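Local structure of arginase, mitochondrial (Medicago truncatula, 6VST) at residues D[67-72]-D[117-122]; D[96-101]-D[331-336]; D[187-192]-D[203-208]. The protein hydrolyses L-arginine to urea and L-ornithine with two manganese ions per subunit, and also converts agmatine to putrescine and urea. All coordinates share one frame; numbering follows the deposited sequence.

Interaction 1 (D[67-72]-D[117-122]); sequences LGVPLG and GDVPIE
G68 is held between G117 and V119 by two backbone bonds, the pattern of a parallel strand pair: G68 N donates to G117 O (2.8 Å, N-H...O angle 164°), and V119 N donates to G68 O at 2.9 Å. With no side chain on G68, D118 OD1 can lie 3.1 Å from G68 CA; this carboxylate also forms a salt bridge with R89. On the other face, L67 turns its CG anti to the backbone N (chi1 178°), which brings CD1 to 4.0 Å from V119 CG2. Past the paired residues, the ring of P70 lies obliquely across the side chain of I121, with P70 CD 4.0 Å from I121 CG1 and only 3.1 Å from V119 O. An alanine in place of P70 lacks CG and CD, and the gap beside V119 O and I121 CG1 would probably let the turn move more freely. That turn is an inverse gamma turn centred on P70; P120 centres another just before helix 121-125. Strand 113-118 is the outermost strand, within the chain, of the parallel eight-stranded sheet of the arginase alpha/beta fold, and strand 63-69 lies between it and strand 151-157, where L67 and V69 form backbone hydrogen bonds with L156. Helix 131-147 packs on L67, V69, V119 and I121, while P85 and P86 of helix 84-92 meet D118.

Interaction 2 (D[96-101]-D[331-336]); sequences STNSTT and LVRELA. With ORN (L-ornithine), chain B.
A single backbone oxygen, N98 O, is clasped by both terminal nitrogens of R333. NH2 of R333 reaches N98 O at 2.9 Å (N-H...O angle 153°), and NH1 of R333 reaches the same N98 O at 3.1 Å with a more bent approach (140°). The oxygen lies almost exactly in the guanidinium plane, so the grip is end-on, although both nitrogens are tilted out of the carbonyl plane of N98. A bend at chi3 turns the arginine chain from helix 323-339 to this loop, and L107 packs against it.

The side chain of N98 serves both the loop and the ligand. Its CG sits between the backbone N and the carbonyl carbon (chi1 67°), from where OD1 of N98 accepts from T100 N at 3.0 Å, closing an Asx turn. The other end of the amide, N98 ND2, donates to OXT of L-ornithine at 3.2 Å; the ligand's amino nitrogen makes a weak bond to S96 O. The same ornithine is bound by Y190 OH and D188 OD1 of a neighbouring subunit, so this loop completes a ligand site at a subunit boundary.

Farther along, T101 turns its CB toward E334 OE2 (3.5 Å), while a water links T101 OG1 (2.7 Å) with E334 OE1, to which it donates. T101 OG1 is also hydrogen-bonded to K105 N. E334 OE2 also accepts from E102 N, and Q299 NE2 donates to E334 OE1. The chemistry is thus charge against backbone dipole: a buried guanidinium spends two N-H groups on one neutral carbonyl, which would probably polarise that peptide and is likely to steady the backbone of N98, consistent with R333 acting as a second-shell support for the amide that binds ornithine.

Interaction 3 (D[187-192]-D[203-208]); sequences PDLYHD and PFARIM. With MN (manganese (II) ion), chain V.
The ring of F204 presents an edge to D188: CD2 of F204 lies 3.7 Å from D188 CB, near the ring plane, and the carboxylate of D188 is tilted only 20° from that ring. H182 stacks with the phenyl group. At the other end of the contact, the R206 guanidinium stands nearly perpendicular to the H191 ring (86°), with H191 O at its edge; the modelled R206 NH2 to H191 O separation is too short to be trusted in detail. R206 has further partners in E209, by a salt bridge, and Y197, by a cation-pi contact.

Between these groups, F204 N in the first turn of helix 203-210 donates to D188 O at 3.1 Å, approaching nearly along the C=O axis. L189 lays its CD2 over the same turn, 3.5 Å from A205 N, and the methyl CB of A205 faces Y190 O at 3.7 Å.

D188 has its CG anti to the carbonyl carbon (chi1 -64°), which directs the carboxylate to the metal. Its OD2 binds manganese at 2.1 Å, and a manganese-bound water donates to D188 OD1 at 2.9 Å. H160, D184 and D269 also bind this ion; D184 and D269 bind the second manganese too, making this the family's two-manganese centre. D188 thus has both ends engaged: its carbonyl is tied to a helix start, whose dipole would probably reinforce the bond, and its carboxylate grips metal and water with separate oxygens.

In the fold
Interactions 1 and 3 are buried, though interaction 3 reaches the surface at H191 and D192; interaction 2 is only partly buried. Interaction 1 is backbone pairing and apolar packing at the sheet margin, interaction 2 an arginine-carbonyl clasp beside a ligand, and interaction 3 metal coordination at a helix start. Strand 151-157 connects the first two: its L156 bonds to L67 and V69, and V332 packs on it. Within one chain, interactions 2 and 3 lie on opposite sides of its centre, about 30 Å apart between centres. Across subunits their residues meet: Y190 touches N98 of a neighbouring subunit, and both bind ornithine.

Interaction 1 (D[67-72]-D[117-122])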
loop_
_atom_site.group_PDB
_atom_site.type_symbol
_atom_site.label_atom_id
_atom_site.label_comp_id
_atom_site.label_asym_id
_atom_site.label_seq_id
_atom_site.Cartn_x
_atom_site.Cartn_y
_atom_site.Cartn_z
ATOM N N LEU D 67 4.780 -23.674 20.001
ATOM C CA LEU D 67 5.710 -24.412 19.161
ATOM C C LEU D 67 5.475 -23.973 17.725
ATOM O O LEU D 67 4.375 -24.153 17.193
ATOM C CB LEU D 67 5.507 -25.928 19.313
ATOM C CG LEU D 67 6.400 -26.804 18.433
ATOM C CD1 LEU D 67 7.854 -26.763 18.888
ATOM C CD2 LEU D 67 5.894 -28.244 18.380
ATOM N N GLY D 68 6.492 -23.381 17.106
ATOM C CA GLY D 68 6.369 -22.907 15.732
ATOM C C GLY D 68 6.685 -24.027 14.753
ATOM O O GLY D 68 7.587 -24.834 14.983
ATOM N N VAL D 69 5.898 -24.099 13.683
ATOM C CA VAL D 69 6.185 -25.023 12.583
ATOM C C VAL D 69 6.196 -24.202 11.298
ATOM O O VAL D 69 5.179 -24.142 10.595
ATOM C CB VAL D 69 5.183 -26.191 12.522
ATOM C CG1 VAL D 69 5.644 -27.225 11.502
ATOM C CG2 VAL D 69 5.047 -26.870 13.886
ATOM N N PRO D 70 7.328 -23.544 10.961
ATOM C CA PRO D 70 7.415 -22.609 9.815
ATOM C C PRO D 70 7.494 -23.350 8.488
ATOM O O PRO D 70 8.521 -23.367 7.791
ATOM C CB PRO D 70 8.698 -21.832 10.119
ATOM C CG PRO D 70 9.572 -22.888 10.802
ATOM C CD PRO D 70 8.606 -23.656 11.673
ATOM N N LEU D 71 6.388 -23.983 8.132
ATOM C CA LEU D 71 6.314 -24.819 6.947
ATOM C C LEU D 71 5.248 -24.262 6.022
ATOM O O LEU D 71 4.099 -24.082 6.435
ATOM C CB LEU D 71 5.988 -26.262 7.328
ATOM C CG LEU D 71 5.780 -27.282 6.203
ATOM C CD1 LEU D 71 6.180 -28.644 6.734
ATOM C CD2 LEU D 71 4.336 -27.312 5.687
ATOM N N GLY D 72 5.630 -24.000 4.772
ATOM C CA GLY D 72 4.676 -23.508 3.797
ATOM C C GLY D 72 4.677 -24.281 2.493
ATOM O O GLY D 72 3.879 -23.981 1.601
ATOM N N GLY D 117 9.728 -22.845 21.058
ATOM C CA GLY D 117 10.654 -22.665 19.958
ATOM C C GLY D 117 10.028 -23.096 18.646
ATOM O O GLY D 117 8.879 -23.518 18.586
ATOM N N ASP D 118 10.821 -22.961 17.586
ATOM C CA ASP D 118 10.428 -23.337 16.240
ATOM C C ASP D 118 11.103 -24.640 15.867
ATOM O O ASP D 118 12.291 -24.823 16.139
ATOM C CB ASP D 118 10.825 -22.278 15.202
ATOM C CG ASP D 118 9.993 -21.029 15.291
ATOM O OD1 ASP D 118 8.901 -21.106 15.886
ATOM O OD2 ASP D 118 10.428 -19.982 14.765
ATOM N N VAL D 119 10.345 -25.535 15.250
ATOM C CA VAL D 119 10.951 -26.641 14.500
ATOM C C VAL D 119 11.704 -26.059 13.309
ATOM O O VAL D 119 11.137 -25.245 12.562
ATOM C CB VAL D 119 9.874 -27.620 14.040
ATOM C CG1 VAL D 119 10.511 -28.849 13.386
ATOM C CG2 VAL D 119 8.961 -28.008 15.210
ATOM N N PRO D 120 12.968 -26.408 13.093
ATOM C CA PRO D 120 13.712 -25.783 11.969
ATOM C C PRO D 120 13.459 -26.484 10.632
ATOM O O PRO D 120 14.280 -27.224 10.107
ATOM C CB PRO D 120 15.165 -25.900 12.426
ATOM C CG PRO D 120 15.177 -27.159 13.276
ATOM C CD PRO D 120 13.829 -27.251 13.944
ATOM N N ILE D 121 12.283 -26.203 10.057
ATOM C CA ILE D 121 11.826 -26.905 8.857
ATOM C C ILE D 121 12.806 -26.711 7.705
ATOM O O ILE D 121 13.183 -27.674 7.023
ATOM C CB ILE D 121 10.407 -26.441 8.478
ATOM C CG1 ILE D 121 9.395 -26.890 9.545
ATOM C CG2 ILE D 121 10.015 -26.966 7.112
ATOM C CD1 ILE D 121 9.384 -28.392 9.810
ATOM N N GLU D 122 13.263 -25.467 7.500
ATOM C CA GLU D 122 14.104 -25.146 6.347
ATOM C C GLU D 122 15.427 -25.898 6.400
ATOM O O GLU D 122 15.876 -26.458 5.391
ATOM C CB GLU D 122 14.341 -23.629 6.275
ATOM C CG GLU D 122 15.169 -23.164 5.069
ATOM C CD GLU D 122 15.341 -21.621 4.968
ATOM O OE1 GLU D 122 14.931 -20.874 5.892
ATOM O OE2 GLU D 122 15.905 -21.155 3.948
#

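Interaction 2 (D[96-101]-D[331-336])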
loop_
_atom_site.group_PDB
_atom_site.type_symbol
_atom_site.label_atom_id
_atom_site.label_comp_id
_atom_site.label_asym_id
_atom_site.label_seq_id
_atom_site.Cartn_x
_atom_site.Cartn_y
_atom_site.Cartn_z
ATOM N N SER D 96 1.772 -1.537 21.195
ATOM C CA SER D 96 0.477 -0.863 21.174
ATOM C C SER D 96 -0.569 -1.575 22.024
ATOM O O SER D 96 -1.646 -1.012 22.265
ATOM C CB SER D 96 -0.044 -0.733 19.742
ATOM O OG SER D 96 -0.413 -1.995 19.215
ATOM N N THR D 97 -0.283 -2.790 22.471
ATOM C CA THR D 97 -1.219 -3.586 23.244
ATOM C C THR D 97 -0.772 -3.634 24.696
ATOM O O THR D 97 0.322 -3.185 25.048
ATOM C CB THR D 97 -1.320 -5.005 22.676
ATOM O OG1 THR D 97 -0.082 -5.694 22.898
ATOM C CG2 THR D 97 -1.626 -4.955 21.169
ATOM N N ASN D 98 -1.654 -4.149 25.548
ATOM C CA ASN D 98 -1.286 -4.568 26.891
ATOM C C ASN D 98 -1.376 -6.087 26.954
ATOM O O ASN D 98 -1.882 -6.740 26.033
ATOM C CB ASN D 98 -2.164 -3.896 27.957
ATOM C CG ASN D 98 -3.625 -4.351 27.916
ATOM O OD1 ASN D 98 -3.931 -5.544 27.837
ATOM N ND2 ASN D 98 -4.534 -3.390 27.997
ATOM N N SER D 99 -0.897 -6.647 28.062
ATOM C CA SER D 99 -0.692 -8.084 28.183
ATOM C C SER D 99 -1.829 -8.804 28.913
ATOM O O SER D 99 -1.614 -9.890 29.454
ATOM C CB SER D 99 0.638 -8.353 28.886
ATOM O OG SER D 99 0.621 -7.785 30.182
ATOM N N THR D 100 -3.026 -8.232 28.945
ATOM C CA THR D 100 -4.178 -8.859 29.579
ATOM C C THR D 100 -5.142 -9.330 28.497
ATOM O O THR D 100 -5.445 -8.575 27.572
ATOM C CB THR D 100 -4.880 -7.884 30.529
ATOM O OG1 THR D 100 -3.962 -7.462 31.546
ATOM C CG2 THR D 100 -6.096 -8.536 31.182
ATOM N N THR D 101 -5.601 -10.579 28.594
ATOM C CA THR D 101 -6.561 -11.058 27.608
ATOM C C THR D 101 -7.936 -10.468 27.902
ATOM O O THR D 101 -8.150 -9.821 28.929
ATOM C CB THR D 101 -6.633 -12.596 27.582
ATOM O OG1 THR D 101 -7.249 -13.090 28.781
ATOM C CG2 THR D 101 -5.253 -13.216 27.411
ATOM N N LEU D 331 -5.714 -14.257 18.410
ATOM C CA LEU D 331 -6.258 -15.611 18.412
ATOM C C LEU D 331 -5.414 -16.539 19.286
ATOM O O LEU D 331 -5.956 -17.344 20.054
ATOM C CB LEU D 331 -6.334 -16.146 16.981
ATOM C CG LEU D 331 -7.379 -15.552 16.039
ATOM C CD1 LEU D 331 -7.080 -15.963 14.608
ATOM C CD2 LEU D 331 -8.757 -16.043 16.434
ATOM N N VAL D 332 -4.085 -16.447 19.176
ATOM C CA VAL D 332 -3.210 -17.217 20.058
ATOM C C VAL D 332 -3.450 -16.825 21.513
ATOM O O VAL D 332 -3.568 -17.686 22.393
ATOM C CB VAL D 332 -1.733 -17.027 19.663
ATOM C CG1 VAL D 332 -0.809 -17.708 20.689
ATOM C CG2 VAL D 332 -1.476 -17.562 18.255
ATOM N N ARG D 333 -3.523 -15.515 21.781
ATOM C CA ARG D 333 -3.733 -15.030 23.141
ATOM C C ARG D 333 -5.024 -15.573 23.744
ATOM O O ARG D 333 -5.050 -15.967 24.917
ATOM C CB ARG D 333 -3.754 -13.500 23.156
ATOM C CG ARG D 333 -2.377 -12.834 23.080
ATOM C CD ARG D 333 -2.508 -11.346 22.661
ATOM N NE ARG D 333 -3.276 -10.551 23.619
ATOM C CZ ARG D 333 -2.794 -9.514 24.293
ATOM N NH1 ARG D 333 -1.544 -9.115 24.105
ATOM N NH2 ARG D 333 -3.575 -8.861 25.140
ATOM N N GLU D 334 -6.111 -15.589 22.964
ATOM C CA GLU D 334 -7.398 -16.041 23.479
ATOM C C GLU D 334 -7.505 -17.561 23.532
ATOM O O GLU D 334 -8.196 -18.096 24.410
ATOM C CB GLU D 334 -8.540 -15.467 22.641
ATOM C CG GLU D 334 -8.619 -13.943 22.690
ATOM C CD GLU D 334 -8.891 -13.402 24.087
ATOM O OE1 GLU D 334 -9.752 -13.982 24.798
ATOM O OE2 GLU D 334 -8.231 -12.402 24.471
ATOM N N LEU D 335 -6.852 -18.272 22.612
ATOM C CA LEU D 335 -6.786 -19.724 22.745
ATOM C C LEU D 335 -5.972 -20.114 23.973
ATOM O O LEU D 335 -6.351 -21.031 24.711
ATOM C CB LEU D 335 -6.207 -20.353 21.475
ATOM C CG LEU D 335 -6.082 -21.885 21.441
ATOM C CD1 LEU D 335 -7.432 -22.558 21.685
ATOM C CD2 LEU D 335 -5.467 -22.359 20.131
ATOM N N ALA D 336 -4.864 -19.404 24.226
ATOM C CA ALA D 336 -4.047 -19.712 25.396
ATOM C C ALA D 336 -4.830 -19.490 26.683
ATOM O O ALA D 336 -4.697 -20.260 27.640
ATOM C CB ALA D 336 -2.763 -18.875 25.392
HETATM N N ORN B . -1.725 0.127 25.378
HETATM C CA ORN B . -2.642 1.119 26.004
HETATM C CB ORN B . -3.440 1.846 24.917
HETATM C CG ORN B . -4.085 3.158 25.339
HETATM C CD ORN B . -4.927 3.739 24.213
HETATM N NE ORN B . -5.628 4.990 24.507
HETATM C C ORN B . -3.545 0.385 27.006
HETATM O O ORN B . -4.726 0.777 27.116
HETATM O OXT ORN B . -3.028 -0.552 27.657
HETATM O O HOH W 1 -9.485 -13.965 27.543
#

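Interaction 3 (D[187-192]-D[203-208])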
loop_
_atom_site.group_PDB
_atom_site.type_symbol
_atom_site.label_atom_id
_atom_site.label_comp_id
_atom_site.label_asym_id
_atom_site.label_seq_id
_atom_site.Cartn_x
_atom_site.Cartn_y
_atom_site.Cartn_z
ATOM N N PRO D 187 -13.037 -27.068 4.146
ATOM C CA PRO D 187 -13.075 -28.279 4.988
ATOM C C PRO D 187 -11.729 -28.976 5.140
ATOM O O PRO D 187 -11.565 -29.743 6.095
ATOM C CB PRO D 187 -14.093 -29.174 4.264
ATOM C CG PRO D 187 -14.955 -28.181 3.462
ATOM C CD PRO D 187 -13.980 -27.146 3.010
ATOM N N ASP D 188 -10.773 -28.730 4.240
ATOM C CA ASP D 188 -9.478 -29.414 4.224
ATOM C C ASP D 188 -9.639 -30.933 4.287
ATOM O O ASP D 188 -8.907 -31.625 5.004
ATOM C CB ASP D 188 -8.573 -28.931 5.361
ATOM C CG ASP D 188 -8.198 -27.462 5.239
ATOM O OD1 ASP D 188 -8.298 -26.879 4.132
ATOM O OD2 ASP D 188 -7.786 -26.900 6.271
ATOM N N LEU D 189 -10.598 -31.459 3.519
ATOM C CA LEU D 189 -10.909 -32.885 3.544
ATOM C C LEU D 189 -10.685 -33.565 2.200
ATOM O O LEU D 189 -11.236 -34.646 1.969
ATOM C CB LEU D 189 -12.350 -33.110 3.994
ATOM C CG LEU D 189 -12.647 -33.056 5.486
ATOM C CD1 LEU D 189 -14.139 -32.881 5.676
ATOM C CD2 LEU D 189 -12.166 -34.321 6.189
ATOM N N TYR D 190 -9.899 -32.960 1.309
ATOM C CA TYR D 190 -9.648 -33.566 0.006
ATOM C C TYR D 190 -8.923 -34.896 0.173
ATOM O O TYR D 190 -7.894 -34.973 0.849
ATOM C CB TYR D 190 -8.808 -32.631 -0.869
ATOM C CG TYR D 190 -9.563 -31.522 -1.579
ATOM C CD1 TYR D 190 -10.316 -31.782 -2.721
ATOM C CD2 TYR D 190 -9.489 -30.212 -1.132
ATOM C CE1 TYR D 190 -10.995 -30.767 -3.382
ATOM C CE2 TYR D 190 -10.161 -29.188 -1.784
ATOM C CZ TYR D 190 -10.908 -29.466 -2.910
ATOM O OH TYR D 190 -11.575 -28.436 -3.546
ATOM N N HIS D 191 -9.449 -35.950 -0.450
ATOM C CA HIS D 191 -8.737 -37.222 -0.391
ATOM C C HIS D 191 -7.396 -37.135 -1.109
ATOM O O HIS D 191 -6.374 -37.606 -0.590
ATOM C CB HIS D 191 -9.581 -38.345 -0.992
ATOM C CG HIS D 191 -8.875 -39.663 -1.019
ATOM N ND1 HIS D 191 -8.495 -40.325 0.128
ATOM C CD2 HIS D 191 -8.460 -40.430 -2.054
ATOM C CE1 HIS D 191 -7.884 -41.450 -0.199
ATOM N NE2 HIS D 191 -7.852 -41.541 -1.517
ATOM N N ASP D 192 -7.376 -36.530 -2.296
ATOM C CA ASP D 192 -6.178 -36.473 -3.136
ATOM C C ASP D 192 -6.155 -35.099 -3.796
ATOM O O ASP D 192 -6.767 -34.890 -4.849
ATOM C CB ASP D 192 -6.172 -37.594 -4.170
ATOM C CG ASP D 192 -4.898 -37.622 -4.995
ATOM O OD1 ASP D 192 -4.054 -36.715 -4.831
ATOM O OD2 ASP D 192 -4.734 -38.563 -5.802
ATOM N N PRO D 203 -5.404 -32.122 5.510
ATOM C CA PRO D 203 -4.974 -32.636 6.825
ATOM C C PRO D 203 -6.099 -33.303 7.587
ATOM O O PRO D 203 -5.859 -34.277 8.311
ATOM C CB PRO D 203 -4.452 -31.385 7.552
ATOM C CG PRO D 203 -5.221 -30.255 6.936
ATOM C CD PRO D 203 -5.391 -30.643 5.486
ATOM N N PHE D 204 -7.339 -32.852 7.402
ATOM C CA PHE D 204 -8.431 -33.463 8.143
ATOM C C PHE D 204 -8.933 -34.753 7.503
ATOM O O PHE D 204 -9.499 -35.595 8.209
ATOM C CB PHE D 204 -9.529 -32.423 8.358
ATOM C CG PHE D 204 -9.096 -31.346 9.304
ATOM C CD1 PHE D 204 -9.223 -31.525 10.677
ATOM C CD2 PHE D 204 -8.446 -30.212 8.836
ATOM C CE1 PHE D 204 -8.770 -30.560 11.555
ATOM C CE2 PHE D 204 -7.984 -29.247 9.710
ATOM C CZ PHE D 204 -8.147 -29.416 11.072
ATOM N N ALA D 205 -8.684 -34.970 6.211
ATOM C CA ALA D 205 -8.868 -36.321 5.682
ATOM C C ALA D 205 -7.872 -37.291 6.314
ATOM O O ALA D 205 -8.244 -38.401 6.712
ATOM C CB ALA D 205 -8.734 -36.320 4.160
ATOM N N ARG D 206 -6.604 -36.880 6.430
ATOM C CA ARG D 206 -5.597 -37.722 7.073
ATOM C C ARG D 206 -5.944 -37.985 8.529
ATOM O O ARG D 206 -5.790 -39.111 9.018
ATOM C CB ARG D 206 -4.215 -37.072 6.982
ATOM C CG ARG D 206 -3.730 -36.830 5.576
ATOM C CD ARG D 206 -3.935 -38.080 4.713
ATOM N NE ARG D 206 -3.954 -37.718 3.303
ATOM C CZ ARG D 206 -4.963 -37.937 2.469
ATOM N NH1 ARG D 206 -6.062 -38.564 2.873
ATOM N NH2 ARG D 206 -4.855 -37.541 1.211
ATOM N N ILE D 207 -6.393 -36.950 9.241
ATOM C CA ILE D 207 -6.800 -37.109 10.636
ATOM C C ILE D 207 -7.927 -38.125 10.739
ATOM O O ILE D 207 -7.902 -39.027 11.585
ATOM C CB ILE D 207 -7.206 -35.747 11.236
ATOM C CG1 ILE D 207 -5.977 -34.851 11.416
ATOM C CG2 ILE D 207 -7.947 -35.931 12.553
ATOM C CD1 ILE D 207 -6.295 -33.424 11.804
ATOM N N MET D 208 -8.922 -38.013 9.854
ATOM C CA MET D 208 -10.084 -38.890 9.958
ATOM C C MET D 208 -9.756 -40.311 9.517
ATOM O O MET D 208 -10.238 -41.275 10.123
ATOM C CB MET D 208 -11.248 -38.326 9.148
ATOM C CG MET D 208 -11.743 -36.971 9.636
ATOM S SD MET D 208 -12.249 -36.896 11.367
ATOM C CE MET D 208 -13.508 -38.170 11.415
HETATM MN MN MN V . -7.481 -24.787 6.528
HETATM O O HOH W 2 -6.681 -24.513 4.365
#